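Local coordinates for zinc-binding protein TroA (Treponema pallidum, PDB 1K0F), which binds zinc with high affinity and specificity in the periplasm and delivers it to the membrane permease of an ABC transporter for import into the cytoplasm, at residues 17-22 / 119-124; 25-30 / 43-48; 140-145 / 259-264; 13-18 / 112-117; 178-183 / 269-274. All coordinates share one frame; numbering follows the deposited sequence.

Interaction 1. Residues 17-22 / 119-124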
# COMPACT_ATOMS: atom_id res chain seq x y z
N LYS A 17 14.16 5.87 3.87
CA LYS A 17 14.38 7.14 4.56
C LYS A 17 14.72 6.96 6.04
O LYS A 17 15.72 7.49 6.54
CB LYS A 17 13.14 8.01 4.44
CG LYS A 17 12.87 8.50 3.03
CD LYS A 17 12.14 9.81 3.02
CE LYS A 17 10.71 9.63 2.55
NZ LYS A 17 10.45 10.38 1.29
N ASN A 18 13.88 6.21 6.73
CA ASN A 18 14.05 5.98 8.15
C ASN A 18 15.33 5.22 8.46
O ASN A 18 16.00 5.54 9.44
CB ASN A 18 12.85 5.21 8.68
CG ASN A 18 11.59 6.04 8.71
OD1 ASN A 18 11.45 6.94 9.53
ND2 ASN A 18 10.67 5.76 7.80
N ILE A 19 15.65 4.23 7.63
CA ILE A 19 16.85 3.40 7.80
C ILE A 19 18.13 4.03 7.27
O ILE A 19 19.06 4.28 8.03
CB ILE A 19 16.69 2.02 7.12
CG1 ILE A 19 15.47 1.29 7.68
CG2 ILE A 19 17.94 1.19 7.35
CD1 ILE A 19 14.90 0.25 6.78
N ALA A 20 18.19 4.27 5.97
CA ALA A 20 19.38 4.88 5.36
C ALA A 20 19.53 6.35 5.71
O ALA A 20 20.66 6.85 5.84
CB ALA A 20 19.34 4.71 3.84
N GLN A 21 18.41 7.04 5.86
CA GLN A 21 18.43 8.45 6.18
C GLN A 21 19.22 9.17 5.10
O GLN A 21 18.96 8.98 3.91
CB GLN A 21 19.08 8.67 7.53
CG GLN A 21 18.64 7.68 8.56
CD GLN A 21 17.82 8.32 9.63
OE1 GLN A 21 16.68 7.92 9.89
NE2 GLN A 21 18.39 9.32 10.28
N GLY A 22 20.19 9.97 5.51
CA GLY A 22 20.98 10.72 4.56
C GLY A 22 22.22 10.00 4.11
O GLY A 22 23.13 10.60 3.55
N GLU A 119 18.00 -4.80 5.17
CA GLU A 119 19.08 -5.71 4.79
C GLU A 119 19.65 -5.42 3.40
O GLU A 119 20.79 -5.79 3.11
CB GLU A 119 18.59 -7.16 4.85
CG GLU A 119 18.63 -7.76 6.25
CD GLU A 119 18.06 -9.15 6.30
OE1 GLU A 119 18.11 -9.77 7.39
OE2 GLU A 119 17.57 -9.63 5.26
N SER A 120 18.87 -4.78 2.54
CA SER A 120 19.33 -4.44 1.20
C SER A 120 20.28 -3.26 1.34
O SER A 120 21.36 -3.22 0.74
CB SER A 120 18.15 -4.04 0.32
OG SER A 120 17.67 -5.14 -0.42
N LEU A 121 19.87 -2.30 2.16
CA LEU A 121 20.66 -1.11 2.41
C LEU A 121 22.01 -1.49 3.01
O LEU A 121 23.04 -0.92 2.66
CB LEU A 121 19.91 -0.16 3.36
CG LEU A 121 18.64 0.50 2.80
CD1 LEU A 121 18.05 1.42 3.86
CD2 LEU A 121 18.96 1.29 1.52
N CYS A 122 22.00 -2.47 3.91
CA CYS A 122 23.22 -2.93 4.55
C CYS A 122 24.13 -3.55 3.50
O CYS A 122 25.33 -3.29 3.46
CB CYS A 122 22.91 -3.97 5.63
SG CYS A 122 22.16 -3.33 7.13
N LYS A 123 23.54 -4.38 2.65
CA LYS A 123 24.26 -5.05 1.57
C LYS A 123 24.86 -3.98 0.67
O LYS A 123 25.98 -4.12 0.18
CB LYS A 123 23.31 -5.93 0.75
CG LYS A 123 23.26 -7.39 1.15
CD LYS A 123 23.61 -7.62 2.62
CE LYS A 123 23.13 -8.98 3.08
NZ LYS A 123 24.10 -9.64 3.99
N LEU A 124 24.11 -2.90 0.46
CA LEU A 124 24.57 -1.80 -0.37
C LEU A 124 25.71 -1.04 0.34
O LEU A 124 26.74 -0.75 -0.27
CB LEU A 124 23.39 -0.87 -0.67
CG LEU A 124 23.62 0.36 -1.55
CD1 LEU A 124 23.95 -0.07 -2.97
CD2 LEU A 124 22.37 1.23 -1.52
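Ile19 and Ala20, in the last turn of helix 10-20, meet Leu121 near the end of helix 107-124, on one helix-covered face of a parallel sheet in an α/β domain. The contact depends on one leucine and, within it, chiefly on one methyl. Leu121 CG stands anti to its own carbonyl carbon (chi1 -68°), and the branch reaches across so that CD1 lies 3.5 Å from Ile19 CG2. The same CD1 is also 3.5 Å from Ala20 CB, which places it against two consecutive residues of the opposing helix. The other branch is less engaged, with Leu121 CD2 4.2 Å from Ala20 CB. On the isoleucine the CG2 branch and the CB that bears it touch, the two side chains meeting at a slant. All three residues are buried. Around them, Phe132 of helix 129-156 packs on Ile19 and Ala20. Both helices lie on the same side of the sheet, with Val5 and Leu54 under Leu121. The purely apolar contact thus sits at the end of a β-α-β crossover, in which helix 10-20 joins the adjacent parallel strands 4-7 and 25-28.

Interaction 2. Residues 25-30 / 43-48; sequences HLKGLM and AGDVEW
Lys27 of strand 25-28 reaches over the indole of Trp48 in helix 43-51, and this pair supplies the aromatic part of the contact. The ammonium forms a cation-pi interaction, with Lys27 NZ 3.6 Å from the centroid of the five-membered ring of Trp48. The methylene chain adds a CH-pi contact beside it: Lys27 CD stands 3.5 Å from the centroid of the six-membered ring of Trp48, only 10° from the normal. One face of the indole therefore receives both the charge and the chain. Lys27 CG leaves anti to the backbone N (chi1 164°), and bends at the later torsions lay the chain over the ring face, the two side chains crossing at about a right angle.

The electrostatic part is looser. Lys27 NZ is 4.1 Å from Asp45 OD1, an approach of opposite charges that is too long for a salt bridge. The other carboxylate oxygen, Asp45 OD2, is hydrogen-bonded to Thr42 OG1.

An apolar group also meets a polar one. Leu29 CD2 makes a tight approach to Asp45 OD1, at 3.0 Å, the two side chains sliding past each other in opposite directions. On the strand's other side Leu26 packs on helix 10-20, so helix 43-51 covers the opposite face of the edge strand.

The chemistry implies a cation resting on an aromatic face, with a carboxylate nearby that probably adds a weaker attraction; the indole both receives the charge and shields the lysine's hydrocarbon.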
# COMPACT_ATOMS: atom_id res chain seq x y z
N HIS A 25 21.23 8.50 -1.49
CA HIS A 25 20.49 9.44 -2.29
C HIS A 25 19.30 8.57 -2.63
O HIS A 25 19.47 7.46 -3.15
CB HIS A 25 21.28 9.81 -3.53
CG HIS A 25 22.30 10.87 -3.29
ND1 HIS A 25 23.66 10.62 -3.32
CD2 HIS A 25 22.17 12.18 -2.99
CE1 HIS A 25 24.31 11.74 -3.05
NE2 HIS A 25 23.43 12.70 -2.85
N LEU A 26 18.10 9.03 -2.30
CA LEU A 26 16.91 8.24 -2.55
C LEU A 26 15.95 8.85 -3.55
O LEU A 26 15.69 10.04 -3.54
CB LEU A 26 16.18 7.98 -1.24
CG LEU A 26 14.67 7.71 -1.29
CD1 LEU A 26 14.40 6.44 -2.09
CD2 LEU A 26 14.14 7.58 0.13
N LYS A 27 15.42 8.02 -4.43
CA LYS A 27 14.48 8.49 -5.42
C LYS A 27 13.21 7.64 -5.38
O LYS A 27 13.23 6.45 -5.70
CB LYS A 27 15.12 8.44 -6.81
CG LYS A 27 14.13 8.56 -7.97
CD LYS A 27 13.88 10.02 -8.34
CE LYS A 27 12.44 10.26 -8.84
NZ LYS A 27 12.43 10.68 -10.27
N GLY A 28 12.11 8.26 -4.96
CA GLY A 28 10.85 7.56 -4.91
C GLY A 28 10.23 7.66 -6.29
O GLY A 28 9.77 8.73 -6.69
N LEU A 29 10.22 6.55 -7.02
CA LEU A 29 9.66 6.54 -8.38
C LEU A 29 8.15 6.77 -8.47
O LEU A 29 7.68 7.42 -9.40
CB LEU A 29 10.01 5.22 -9.07
CG LEU A 29 11.44 5.18 -9.61
CD1 LEU A 29 11.56 4.04 -10.61
CD2 LEU A 29 11.79 6.51 -10.25
N MET A 30 7.40 6.22 -7.52
CA MET A 30 5.96 6.38 -7.53
C MET A 30 5.52 7.23 -6.34
O MET A 30 5.62 6.80 -5.19
CB MET A 30 5.29 5.01 -7.49
CG MET A 30 6.05 3.94 -8.24
SD MET A 30 5.21 2.40 -8.02
CE MET A 30 5.53 1.59 -9.58
N ALA A 43 11.11 8.03 -19.14
CA ALA A 43 12.49 8.17 -19.60
C ALA A 43 13.43 8.42 -18.43
O ALA A 43 14.43 7.71 -18.25
CB ALA A 43 12.59 9.31 -20.62
N GLY A 44 13.10 9.42 -17.63
CA GLY A 44 13.92 9.75 -16.48
C GLY A 44 13.98 8.56 -15.56
O GLY A 44 15.07 8.10 -15.20
N ASP A 45 12.82 8.04 -15.19
CA ASP A 45 12.73 6.89 -14.29
C ASP A 45 13.71 5.77 -14.67
O ASP A 45 14.61 5.46 -13.89
CB ASP A 45 11.30 6.35 -14.26
CG ASP A 45 10.30 7.38 -13.73
OD1 ASP A 45 10.50 7.90 -12.62
OD2 ASP A 45 9.30 7.65 -14.43
N VAL A 46 13.54 5.18 -15.85
CA VAL A 46 14.41 4.09 -16.31
C VAL A 46 15.89 4.50 -16.27
O VAL A 46 16.79 3.66 -16.27
CB VAL A 46 14.05 3.65 -17.76
CG1 VAL A 46 15.22 2.95 -18.43
CG2 VAL A 46 12.84 2.73 -17.73
N GLU A 47 16.13 5.81 -16.24
CA GLU A 47 17.48 6.34 -16.20
C GLU A 47 18.00 6.39 -14.76
O GLU A 47 19.09 5.89 -14.47
CB GLU A 47 17.49 7.73 -16.82
CG GLU A 47 18.45 8.71 -16.18
CD GLU A 47 18.59 9.95 -17.02
OE1 GLU A 47 19.40 10.83 -16.64
OE2 GLU A 47 17.89 10.04 -18.05
N TRP A 48 17.22 6.99 -13.87
CA TRP A 48 17.58 7.06 -12.46
C TRP A 48 17.93 5.62 -12.12
O TRP A 48 18.99 5.33 -11.56
CB TRP A 48 16.39 7.49 -11.60
CG TRP A 48 16.02 8.93 -11.68
CD1 TRP A 48 15.21 9.52 -12.62
CD2 TRP A 48 16.43 9.98 -10.80
NE1 TRP A 48 15.09 10.86 -12.36
CE2 TRP A 48 15.83 11.17 -11.25
CE3 TRP A 48 17.25 10.03 -9.66
CZ2 TRP A 48 16.02 12.40 -10.62
CZ3 TRP A 48 17.44 11.25 -9.02
CH2 TRP A 48 16.83 12.42 -9.50

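Interaction 3. Residues 140-145 / 259-264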
# COMPACT_ATOMS: atom_id res chain seq x y z
N GLN A 140 11.16 -0.16 13.18
CA GLN A 140 10.30 -1.33 13.34
C GLN A 140 9.39 -1.08 14.54
O GLN A 140 8.20 -1.38 14.51
CB GLN A 140 11.13 -2.60 13.56
CG GLN A 140 10.92 -3.68 12.49
CD GLN A 140 9.47 -3.78 12.03
OE1 GLN A 140 9.14 -3.40 10.90
NE2 GLN A 140 8.60 -4.29 12.89
N GLN A 141 9.97 -0.52 15.60
CA GLN A 141 9.22 -0.22 16.80
C GLN A 141 8.05 0.67 16.44
O GLN A 141 6.99 0.59 17.05
CB GLN A 141 10.12 0.50 17.80
CG GLN A 141 11.45 -0.18 17.98
CD GLN A 141 11.65 -0.61 19.40
OE1 GLN A 141 10.73 -0.56 20.21
NE2 GLN A 141 12.87 -1.02 19.72
N GLN A 142 8.25 1.53 15.45
CA GLN A 142 7.20 2.42 14.98
C GLN A 142 6.15 1.55 14.32
O GLN A 142 4.95 1.75 14.51
CB GLN A 142 7.76 3.43 13.97
CG GLN A 142 8.48 4.64 14.59
CD GLN A 142 9.14 5.54 13.55
OE1 GLN A 142 8.47 6.22 12.77
NE2 GLN A 142 10.47 5.54 13.53
N LEU A 143 6.60 0.57 13.54
CA LEU A 143 5.70 -0.35 12.86
C LEU A 143 4.84 -1.04 13.91
O LEU A 143 3.61 -1.06 13.82
CB LEU A 143 6.50 -1.40 12.08
CG LEU A 143 7.06 -1.01 10.70
CD1 LEU A 143 6.53 -1.99 9.66
CD2 LEU A 143 6.67 0.42 10.35
N ASP A 144 5.51 -1.62 14.90
CA ASP A 144 4.84 -2.32 15.98
C ASP A 144 3.73 -1.47 16.61
O ASP A 144 2.57 -1.88 16.67
CB ASP A 144 5.87 -2.73 17.04
CG ASP A 144 6.76 -3.87 16.56
OD1 ASP A 144 7.73 -4.24 17.27
OD2 ASP A 144 6.49 -4.40 15.46
N LYS A 145 4.08 -0.28 17.07
CA LYS A 145 3.07 0.59 17.65
C LYS A 145 1.96 0.77 16.62
O LYS A 145 0.78 0.75 16.96
CB LYS A 145 3.67 1.96 18.00
CG LYS A 145 4.02 2.13 19.47
CD LYS A 145 4.93 3.34 19.68
CE LYS A 145 6.37 2.94 20.02
NZ LYS A 145 6.68 1.53 19.62
N THR A 259 4.12 9.21 4.88
CA THR A 259 4.99 8.23 5.50
C THR A 259 4.10 7.03 5.71
O THR A 259 2.88 7.17 5.81
CB THR A 259 5.55 8.73 6.86
OG1 THR A 259 4.52 8.74 7.84
CG2 THR A 259 6.13 10.12 6.72
N TYR A 260 4.71 5.85 5.75
CA TYR A 260 3.96 4.63 5.96
C TYR A 260 3.08 4.84 7.18
O TYR A 260 1.85 4.90 7.08
CB TYR A 260 4.92 3.48 6.22
CG TYR A 260 4.22 2.18 6.50
CD1 TYR A 260 3.40 1.60 5.54
CD2 TYR A 260 4.39 1.53 7.72
CE1 TYR A 260 2.76 0.40 5.79
CE2 TYR A 260 3.76 0.33 7.97
CZ TYR A 260 2.94 -0.23 7.01
OH TYR A 260 2.30 -1.42 7.26
N VAL A 261 3.73 4.96 8.33
CA VAL A 261 3.07 5.18 9.61
C VAL A 261 1.87 6.10 9.50
O VAL A 261 0.75 5.69 9.80
CB VAL A 261 4.07 5.79 10.63
CG1 VAL A 261 3.33 6.57 11.72
CG2 VAL A 261 4.91 4.68 11.23
N GLY A 262 2.09 7.33 9.06
CA GLY A 262 1.00 8.28 8.95
C GLY A 262 -0.02 7.91 7.89
O GLY A 262 -1.22 8.08 8.08
N MET A 263 0.46 7.39 6.77
CA MET A 263 -0.43 7.00 5.69
C MET A 263 -1.46 6.01 6.21
O MET A 263 -2.65 6.12 5.91
CB MET A 263 0.35 6.34 4.55
CG MET A 263 -0.50 5.42 3.67
SD MET A 263 0.22 3.79 3.42
CE MET A 263 -0.34 3.43 1.72
N VAL A 264 -0.98 5.04 6.97
CA VAL A 264 -1.83 4.00 7.56
C VAL A 264 -2.65 4.55 8.73
O VAL A 264 -3.77 4.10 8.99
CB VAL A 264 -0.98 2.80 8.04
CG1 VAL A 264 -1.86 1.79 8.73
CG2 VAL A 264 -0.27 2.17 6.86
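Leu143 and Tyr260 owe their meeting to different first torsions: Leu143 CG is anti to its carbonyl carbon (chi1 -81°), whereas Tyr260 CG is anti to its backbone N (chi1 178°), which swings the phenol out from the start of helix 260-273 to helix 129-156. Leu143 CD2 arrives at the ring's edge, near its plane, and the two side chains cross at about a right angle. This methyl is 3.7 Å from Tyr260 CD2, and the second, Leu143 CD1, stands 4.0 Å from Tyr260 CE2. One face of the ring is taken by its own helix, with Val264 CG2 3.7 Å above the plane and offset toward the rim.

A second, more peripheral pair is Gln142 and Val261, whose side chains also cross at about a right angle: Val261 CG2 touches the glutamine at the base of its side chain, 4.1 Å from Gln142 CB. Trp110 of helix 107-124 meets the Tyr260 ring with planes at about 30°, and Tyr139 touches it too. The phenol's polar end is held by a hydrogen bond from Tyr260 OH to Trp104 O.

The Tyr260 side chain is about 10 Å from that of the zinc ligand His102, so this packing is near the metal site without forming it. Its chemistry implies dispersion at the ring's edge, while the hydroxyl of this buried tyrosine has its polarity met by a backbone carbonyl elsewhere.

Interaction 4. Residues 13-18 / 112-117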
# COMPACT_ATOMS: atom_id res chain seq x y z
N ALA A 13 10.18 3.57 0.03
CA ALA A 13 10.96 4.80 0.17
C ALA A 13 10.93 5.25 1.62
O ALA A 13 11.92 5.76 2.14
CB ALA A 13 10.38 5.89 -0.73
N ASP A 14 9.79 5.06 2.27
CA ASP A 14 9.69 5.46 3.65
C ASP A 14 10.62 4.62 4.49
O ASP A 14 11.38 5.14 5.31
CB ASP A 14 8.28 5.32 4.18
CG ASP A 14 8.13 5.88 5.57
OD1 ASP A 14 8.17 7.12 5.71
OD2 ASP A 14 8.00 5.08 6.52
N ALA A 15 10.58 3.31 4.28
CA ALA A 15 11.43 2.42 5.04
C ALA A 15 12.89 2.79 4.80
O ALA A 15 13.72 2.73 5.71
CB ALA A 15 11.18 1.00 4.63
N VAL A 16 13.21 3.18 3.57
CA VAL A 16 14.57 3.56 3.23
C VAL A 16 14.95 4.81 4.03
O VAL A 16 15.93 4.81 4.77
CB VAL A 16 14.69 3.85 1.71
CG1 VAL A 16 15.98 4.60 1.41
CG2 VAL A 16 14.65 2.55 0.93
N LYS A 17 14.16 5.87 3.87
CA LYS A 17 14.38 7.14 4.56
C LYS A 17 14.72 6.96 6.04
O LYS A 17 15.72 7.49 6.54
CB LYS A 17 13.14 8.01 4.44
CG LYS A 17 12.87 8.50 3.03
CD LYS A 17 12.14 9.81 3.02
CE LYS A 17 10.71 9.63 2.55
NZ LYS A 17 10.45 10.38 1.29
N ASN A 18 13.88 6.21 6.73
CA ASN A 18 14.05 5.98 8.15
C ASN A 18 15.33 5.22 8.46
O ASN A 18 16.00 5.54 9.44
CB ASN A 18 12.85 5.21 8.68
CG ASN A 18 11.59 6.04 8.71
OD1 ASN A 18 11.45 6.94 9.53
ND2 ASN A 18 10.67 5.76 7.80
N TYR A 112 8.52 -7.70 7.38
CA TYR A 112 9.32 -8.56 6.51
C TYR A 112 9.92 -7.66 5.42
O TYR A 112 11.14 -7.52 5.31
CB TYR A 112 8.44 -9.64 5.85
CG TYR A 112 8.15 -10.87 6.70
CD1 TYR A 112 8.93 -12.03 6.59
CD2 TYR A 112 7.06 -10.88 7.59
CE1 TYR A 112 8.63 -13.17 7.33
CE2 TYR A 112 6.76 -12.02 8.33
CZ TYR A 112 7.54 -13.16 8.20
OH TYR A 112 7.24 -14.29 8.93
N SER A 113 9.05 -7.04 4.63
CA SER A 113 9.48 -6.16 3.55
C SER A 113 10.38 -5.03 4.04
O SER A 113 11.28 -4.58 3.33
CB SER A 113 8.27 -5.57 2.83
OG SER A 113 7.43 -6.61 2.37
N VAL A 114 10.14 -4.55 5.26
CA VAL A 114 10.96 -3.48 5.80
C VAL A 114 12.30 -4.12 6.12
O VAL A 114 13.35 -3.51 5.91
CB VAL A 114 10.35 -2.90 7.09
CG1 VAL A 114 11.39 -2.05 7.81
CG2 VAL A 114 9.13 -2.06 6.75
N LYS A 115 12.25 -5.36 6.61
CA LYS A 115 13.46 -6.12 6.95
C LYS A 115 14.31 -6.22 5.69
O LYS A 115 15.53 -6.04 5.72
CB LYS A 115 13.10 -7.52 7.45
CG LYS A 115 14.24 -8.27 8.14
CD LYS A 115 14.35 -9.72 7.69
CE LYS A 115 14.60 -10.64 8.86
NZ LYS A 115 13.53 -11.68 8.94
N ALA A 116 13.63 -6.51 4.58
CA ALA A 116 14.25 -6.64 3.27
C ALA A 116 14.93 -5.33 2.90
O ALA A 116 16.08 -5.31 2.46
CB ALA A 116 13.19 -7.00 2.23
N VAL A 117 14.21 -4.22 3.06
CA VAL A 117 14.76 -2.91 2.75
C VAL A 117 16.03 -2.67 3.57
O VAL A 117 17.08 -2.33 3.02
CB VAL A 117 13.76 -1.81 3.10
CG1 VAL A 117 14.37 -0.46 2.82
CG2 VAL A 117 12.49 -1.99 2.29
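Val114 is the first residue of segment 112-117 to touch helix 10-20, its CG2 lying 4.2 Å from Ala15 CB. The same valine also packs on Tyr139 of helix 129-156, so it stands where three helices come together. One turn further on, Val117 carries the larger share. Both of its methyls reach Ala15: CG1 is 3.9 Å from Ala15 CB, and Val117 CG2 is 4.0 Å from that same atom. Ala15 CB is thus covered by methyls of two valines spaced three residues apart. Val117 CG1 also extends to the neighbouring position, coming within 3.6 Å of Val16 CG2. This follows from its torsion, which sets Val117 CG1 anti to the backbone N (chi1 178°); the two valine side chains then cross at about a right angle.

The small alanine permits a CA-CA separation of 6.0 Å between Ala15 and Val114, and the axes of the segments 13-18 and 112-117 approach to 9.4 Å at a signed crossing angle of -53°. Beyond the contact, Val16 packs on Val5 and Thr7 of the sheet, and Val117 on Val82. Next to the apolar contact, Asp14 OD2 is hydrogen-bonded to Tyr139 OH.

The four touching residues are all buried and aliphatic, which implies that the two helices are held here by shape and by exclusion of water, with no directional bond between them.

Interaction 5. Residues 178-183 / 269-274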
# COMPACT_ATOMS: atom_id res chain seq x y z
N TYR A 178 -6.83 -6.93 10.89
CA TYR A 178 -7.61 -6.22 11.90
C TYR A 178 -9.12 -6.44 11.85
O TYR A 178 -9.88 -5.72 12.51
CB TYR A 178 -7.26 -4.74 11.81
CG TYR A 178 -5.78 -4.54 11.54
CD1 TYR A 178 -4.86 -4.55 12.58
CD2 TYR A 178 -5.30 -4.41 10.24
CE1 TYR A 178 -3.49 -4.44 12.34
CE2 TYR A 178 -3.93 -4.31 9.98
CZ TYR A 178 -3.03 -4.33 11.04
OH TYR A 178 -1.68 -4.25 10.80
N GLY A 179 -9.55 -7.44 11.09
CA GLY A 179 -10.97 -7.77 10.99
C GLY A 179 -11.89 -6.72 10.39
O GLY A 179 -12.50 -5.91 11.10
N PHE A 180 -12.02 -6.74 9.07
CA PHE A 180 -12.87 -5.80 8.36
C PHE A 180 -13.46 -6.51 7.15
O PHE A 180 -12.76 -7.20 6.40
CB PHE A 180 -12.07 -4.58 7.89
CG PHE A 180 -11.90 -3.51 8.93
CD1 PHE A 180 -10.72 -3.39 9.65
CD2 PHE A 180 -12.91 -2.58 9.16
CE1 PHE A 180 -10.54 -2.37 10.59
CE2 PHE A 180 -12.75 -1.56 10.10
CZ PHE A 180 -11.56 -1.45 10.81
N GLU A 181 -14.77 -6.38 6.98
CA GLU A 181 -15.41 -6.99 5.83
C GLU A 181 -15.09 -6.01 4.71
O GLU A 181 -15.71 -4.96 4.59
CB GLU A 181 -16.92 -7.09 6.04
CG GLU A 181 -17.69 -7.47 4.79
CD GLU A 181 -18.70 -8.57 5.05
OE1 GLU A 181 -18.52 -9.33 6.03
OE2 GLU A 181 -19.67 -8.67 4.27
N VAL A 182 -14.09 -6.34 3.92
CA VAL A 182 -13.71 -5.44 2.84
C VAL A 182 -14.26 -5.84 1.49
O VAL A 182 -14.52 -7.01 1.21
CB VAL A 182 -12.19 -5.32 2.75
CG1 VAL A 182 -11.66 -4.67 4.01
CG2 VAL A 182 -11.57 -6.69 2.54
N LYS A 183 -14.45 -4.83 0.65
CA LYS A 183 -14.96 -5.02 -0.69
C LYS A 183 -14.41 -3.84 -1.45
O LYS A 183 -14.24 -2.77 -0.88
CB LYS A 183 -16.49 -4.97 -0.70
CG LYS A 183 -17.17 -6.11 0.05
CD LYS A 183 -17.62 -7.21 -0.91
CE LYS A 183 -18.48 -8.27 -0.23
NZ LYS A 183 -18.72 -7.95 1.21
N ASP A 269 -7.81 5.86 10.84
CA ASP A 269 -8.49 6.99 11.45
C ASP A 269 -9.71 7.23 10.59
O ASP A 269 -10.83 6.96 10.99
CB ASP A 269 -7.57 8.22 11.45
CG ASP A 269 -6.53 8.17 12.55
OD1 ASP A 269 -6.26 7.06 13.05
OD2 ASP A 269 -5.98 9.23 12.90
N THR A 270 -9.47 7.72 9.38
CA THR A 270 -10.54 8.03 8.44
C THR A 270 -11.65 6.98 8.38
O THR A 270 -12.84 7.32 8.42
CB THR A 270 -9.97 8.19 7.02
OG1 THR A 270 -9.19 9.39 6.98
CG2 THR A 270 -11.09 8.27 5.99
N ILE A 271 -11.26 5.71 8.32
CA ILE A 271 -12.22 4.62 8.21
C ILE A 271 -13.13 4.46 9.42
O ILE A 271 -14.34 4.69 9.32
CB ILE A 271 -11.52 3.29 7.92
CG1 ILE A 271 -10.92 3.32 6.51
CG2 ILE A 271 -12.50 2.12 8.03
CD1 ILE A 271 -10.06 2.14 6.20
N VAL A 272 -12.56 4.05 10.55
CA VAL A 272 -13.36 3.88 11.76
C VAL A 272 -14.15 5.17 12.01
O VAL A 272 -15.35 5.13 12.28
CB VAL A 272 -12.47 3.54 13.00
CG1 VAL A 272 -11.77 2.22 12.79
CG2 VAL A 272 -11.46 4.64 13.26
N ALA A 273 -13.48 6.31 11.90
CA ALA A 273 -14.16 7.58 12.10
C ALA A 273 -15.41 7.54 11.23
O ALA A 273 -16.53 7.58 11.72
CB ALA A 273 -13.26 8.73 11.68
N ALA A 274 -15.19 7.43 9.92
CA ALA A 274 -16.28 7.40 8.97
C ALA A 274 -17.18 6.18 9.09
O ALA A 274 -18.08 5.99 8.27
CB ALA A 274 -15.73 7.49 7.55
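Phe180 and Val272 have CA atoms 10.3 Å apart, and the chain reaches this point by leaving helix 172-178 through Gly179, with positive phi (64°), before Phe180 takes up an extended conformation ahead of strand 181-184. The ring must span that gap. With Phe180 CG anti to its carbonyl carbon (chi1 -84°), the side chain points to helix 260-273 and touches it with its far end.

Val272 CG1 lies at the ring's edge, near its plane, 4.2 Å from Phe180 CZ, and the two side chains cross at about a right angle. A second aliphatic neighbour comes one residue earlier: Ile271 CG2 is 4.2 Å from Phe180 CE2. The ring therefore meets two consecutive residues of the helix, both at loose van der Waals distance.

Other groups complete the surroundings. Phe174 stacks on the Phe180 ring, Leu157 touches both Phe180 and Val272, and Ile271 packs on Leu164 of strand 163-166 and Phe215 of strand 213-217. Well apart from the apolar pair, Glu181 OE2 forms a salt bridge with Lys183 NZ (3.3 Å) and another with Arg209.

The Ile271 side chain is about 12 Å from that of the zinc ligand His168. What the chemistry implies is a hydrophobic contact of modest area, in which a phenylalanine at a helix-to-strand turn is buried with an aromatic ring stacked on it and aliphatic groups about its far end.

Overall arrangement
The five contacts run from one end of the molecule to the other, with helix 129-156 extending between the two sides. Interactions 1 and 4 are two levels of the same packing of helix 10-20 on helix 107-124, their centres about 8 Å apart. Interaction 2, about 17 Å from each of them by centres, lies within their span of sequence and covers the other face of edge strand 25-28. Interaction 3 follows along the chain; it touches interaction 4 through Asp14 and Val114 and shares helix 260-273 with interaction 5, their segments alternating in sequence. Interaction 5 lies about 32 Å from interaction 1 by centres. They flank the interlobe metal site, empty in this zinc-free form.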